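DUF3856 domain-containing protein (Chlorobium tepidum, PDB 2HR2) is of unknown function but folds as a TPR-like alpha-alpha superhelix, a scaffold that in relatives commonly mediates protein-protein interactions. Local coordinates at residues Ser103-Arg108 against Lys126-Met131. Residues are numbered along the deposited sequence; the frame is centred on the assembly and turned at random.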
ATOM      1  N   SER A 103       1.463   1.720  -5.168  1.00 60.63           N
ATOM      2  CA  SER A 103       1.319   2.407  -3.888  1.00 60.43           C
ATOM      3  C   SER A 103       2.275   1.847  -2.831  1.00 60.34           C
ATOM      4  O   SER A 103       2.928   2.603  -2.115  1.00 60.37           O
ATOM      5  CB  SER A 103      -0.130   2.286  -3.398  1.00 59.75           C
ATOM      6  OG  SER A 103      -0.282   2.783  -2.077  1.00 61.47           O
ATOM      7  N   ALA A 104       2.344   0.522  -2.736  1.00 60.50           N
ATOM      8  CA  ALA A 104       3.212  -0.141  -1.764  1.00 60.70           C
ATOM      9  C   ALA A 104       4.692   0.141  -2.014  1.00 60.73           C
ATOM     10  O   ALA A 104       5.459   0.316  -1.067  1.00 60.87           O
ATOM     11  CB  ALA A 104       2.955  -1.637  -1.767  1.00 60.81           C
ATOM     12  N   VAL A 105       5.086   0.181  -3.283  1.00 60.50           N
ATOM     13  CA  VAL A 105       6.472   0.468  -3.656  1.00 60.38           C
ATOM     14  C   VAL A 105       6.799   1.918  -3.286  1.00 60.39           C
ATOM     15  O   VAL A 105       7.886   2.206  -2.787  1.00 60.06           O
ATOM     16  CB  VAL A 105       6.716   0.200  -5.168  1.00 59.98           C
ATOM     17  CG1 VAL A 105       8.123   0.576  -5.593  1.00 60.64           C
ATOM     18  CG2 VAL A 105       6.480  -1.260  -5.490  1.00 59.13           C
ATOM     19  N   TYR A 106       5.846   2.815  -3.528  1.00 60.29           N
ATOM     20  CA  TYR A 106       5.997   4.226  -3.201  1.00 60.26           C
ATOM     21  C   TYR A 106       6.095   4.419  -1.695  1.00 60.47           C
ATOM     22  O   TYR A 106       6.960   5.153  -1.227  1.00 60.92           O
ATOM     23  CB  TYR A 106       4.824   5.007  -3.780  1.00 60.10           C
ATOM     24  CG  TYR A 106       4.884   6.498  -3.560  1.00 60.26           C
ATOM     25  CD1 TYR A 106       5.874   7.268  -4.164  1.00 60.84           C
ATOM     26  CD2 TYR A 106       3.922   7.145  -2.794  1.00 57.85           C
ATOM     27  CE1 TYR A 106       5.920   8.640  -3.982  1.00 59.95           C
ATOM     28  CE2 TYR A 106       3.965   8.505  -2.607  1.00 59.53           C
ATOM     29  CZ  TYR A 106       4.963   9.252  -3.203  1.00 59.43           C
ATOM     30  OH  TYR A 106       4.990  10.615  -3.021  1.00 58.78           O
ATOM     31  N   SER A 107       5.223   3.752  -0.942  1.00 60.42           N
ATOM     32  CA  SER A 107       5.268   3.808   0.521  1.00 60.54           C
ATOM     33  C   SER A 107       6.622   3.327   1.048  1.00 60.42           C
ATOM     34  O   SER A 107       7.175   3.914   1.979  1.00 60.27           O
ATOM     35  CB  SER A 107       4.151   2.951   1.137  1.00 60.56           C
ATOM     36  OG  SER A 107       2.858   3.465   0.863  1.00 60.36           O
ATOM     37  N   ARG A 108       7.147   2.258   0.450  1.00 60.44           N
ATOM     38  CA  ARG A 108       8.434   1.717   0.853  1.00 60.46           C
ATOM     39  C   ARG A 108       9.545   2.728   0.621  1.00 60.70           C
ATOM     40  O   ARG A 108      10.433   2.876   1.461  1.00 60.59           O
ATOM     41  CB  ARG A 108       8.743   0.424   0.101  1.00 60.85           C
ATOM     42  CG  ARG A 108      10.039  -0.225   0.554  1.00 60.07           C
ATOM     43  CD  ARG A 108      10.146  -1.663   0.114  1.00 60.45           C
ATOM     44  NE  ARG A 108      11.224  -2.325   0.844  1.00 60.23           N
ATOM     45  CZ  ARG A 108      12.503  -2.313   0.493  1.00 58.64           C
ATOM     46  NH1 ARG A 108      12.924  -1.661  -0.582  1.00 62.10           N
ATOM     47  NH2 ARG A 108      13.377  -2.953   1.248  1.00 62.03           N
ATOM     48  N   LYS A 126      12.958   5.150  -8.332  1.00 60.26           N
ATOM     49  CA  LYS A 126      13.129   4.888  -9.761  1.00 60.35           C
ATOM     50  C   LYS A 126      12.126   3.816 -10.203  1.00 60.50           C
ATOM     51  O   LYS A 126      11.527   3.929 -11.270  1.00 60.69           O
ATOM     52  CB  LYS A 126      14.561   4.431 -10.074  1.00 59.90           C
ATOM     53  CG  LYS A 126      14.908   4.373 -11.568  1.00 60.45           C
ATOM     54  CD  LYS A 126      16.340   3.856 -11.826  1.00 60.24           C
ATOM     55  N   LYS A 127      11.944   2.788  -9.370  1.00 60.53           N
ATOM     56  CA  LYS A 127      11.022   1.684  -9.655  1.00 60.75           C
ATOM     57  C   LYS A 127       9.578   2.176  -9.762  1.00 60.60           C
ATOM     58  O   LYS A 127       8.813   1.662 -10.576  1.00 60.15           O
ATOM     59  CB  LYS A 127      11.150   0.596  -8.568  1.00 61.12           C
ATOM     60  CG  LYS A 127      10.313  -0.678  -8.760  1.00 62.28           C
ATOM     61  CD  LYS A 127      10.813  -1.566  -9.899  1.00 66.48           C
ATOM     62  CE  LYS A 127       9.930  -2.812 -10.051  1.00 66.19           C
ATOM     63  NZ  LYS A 127      10.373  -3.711 -11.154  1.00 64.39           N
ATOM     64  N   VAL A 128       9.209   3.162  -8.940  1.00 60.49           N
ATOM     65  CA  VAL A 128       7.865   3.734  -8.985  1.00 60.51           C
ATOM     66  C   VAL A 128       7.618   4.353 -10.359  1.00 60.35           C
ATOM     67  O   VAL A 128       6.581   4.106 -10.975  1.00 60.09           O
ATOM     68  CB  VAL A 128       7.624   4.793  -7.872  1.00 60.51           C
ATOM     69  CG1 VAL A 128       6.296   5.508  -8.076  1.00 61.91           C
ATOM     70  CG2 VAL A 128       7.638   4.149  -6.497  1.00 61.16           C
ATOM     71  N   VAL A 129       8.580   5.134 -10.842  1.00 60.32           N
ATOM     72  CA  VAL A 129       8.455   5.780 -12.145  1.00 60.13           C
ATOM     73  C   VAL A 129       8.397   4.735 -13.258  1.00 60.26           C
ATOM     74  O   VAL A 129       7.574   4.843 -14.160  1.00 60.60           O
ATOM     75  CB  VAL A 129       9.603   6.783 -12.415  1.00 60.18           C
ATOM     76  CG1 VAL A 129       9.479   7.385 -13.818  1.00 59.05           C
ATOM     77  CG2 VAL A 129       9.608   7.892 -11.362  1.00 60.22           C
ATOM     78  N   GLU A 130       9.261   3.724 -13.184  1.00 60.53           N
ATOM     79  CA  GLU A 130       9.291   2.660 -14.189  1.00 61.01           C
ATOM     80  C   GLU A 130       7.962   1.900 -14.271  1.00 60.29           C
ATOM     81  O   GLU A 130       7.482   1.599 -15.363  1.00 59.78           O
ATOM     82  CB  GLU A 130      10.461   1.699 -13.935  1.00 60.73           C
ATOM     83  CG  GLU A 130      11.832   2.309 -14.265  1.00 62.91           C
ATOM     84  CD  GLU A 130      13.007   1.391 -13.927  1.00 63.72           C
ATOM     85  OE1 GLU A 130      12.978   0.731 -12.862  1.00 70.79           O
ATOM     86  OE2 GLU A 130      13.978   1.346 -14.715  1.00 68.50           O
HETATM   87  N   MSE A 131       7.361   1.613 -13.121  1.00 60.37           N
HETATM   88  CA  MSE A 131       6.079   0.900 -13.084  1.00 60.38           C
HETATM   89  C   MSE A 131       4.928   1.727 -13.645  1.00 60.53           C
HETATM   90  O   MSE A 131       4.043   1.188 -14.304  1.00 60.96           O
HETATM   91  CB  MSE A 131       5.751   0.437 -11.667  1.00 60.17           C
HETATM   92  CG  MSE A 131       6.669  -0.670 -11.182  1.00 60.51           C
HETATM   93 SE   MSE A 131       6.474  -1.040  -9.296  0.75 58.89          SE
HETATM   94  CE  MSE A 131       4.674  -1.777  -9.288  1.00 63.18           C
TER
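V105 and V128 meet at the centre of an antiparallel helix pair, helix 97-114 against helix 118-134, whose local axes run 160° apart and approach to 9.2 Å. With M131 they form the close-packed, buried part of the contact. CG1 of V105 lies 3.7 Å from CG2 of V128, the two side chains passing one another with their directions reversed. V128 CG2 also lies against the backbone of Y106, 3.7 Å from Y106 CA, and sits at the edge of the tyrosine ring, near its plane. Valine suits both places because a short side chain branched at CB, with a single torsion, has little conformational freedom to lose on packing. The other V105 methyl, CG2, stands anti to the carbonyl carbon and touches SE of M131, a selenomethionine, at 3.8 Å; this long, flexible chain also packs on W101 and I102. The looser side belongs to exposed K127. K127 CG lies 4.0 Å from V105 CG1, while the rest of the chain leads its ammonium away, so the lysine lends aliphatic carbon to the contact. Y106 also packs on M145 and V148 of helix 142-157. The side-chain contacts are apolar, implying cohesion by shape and hydrophobic burial, as between neighbouring helices of a TPR-like superhelix.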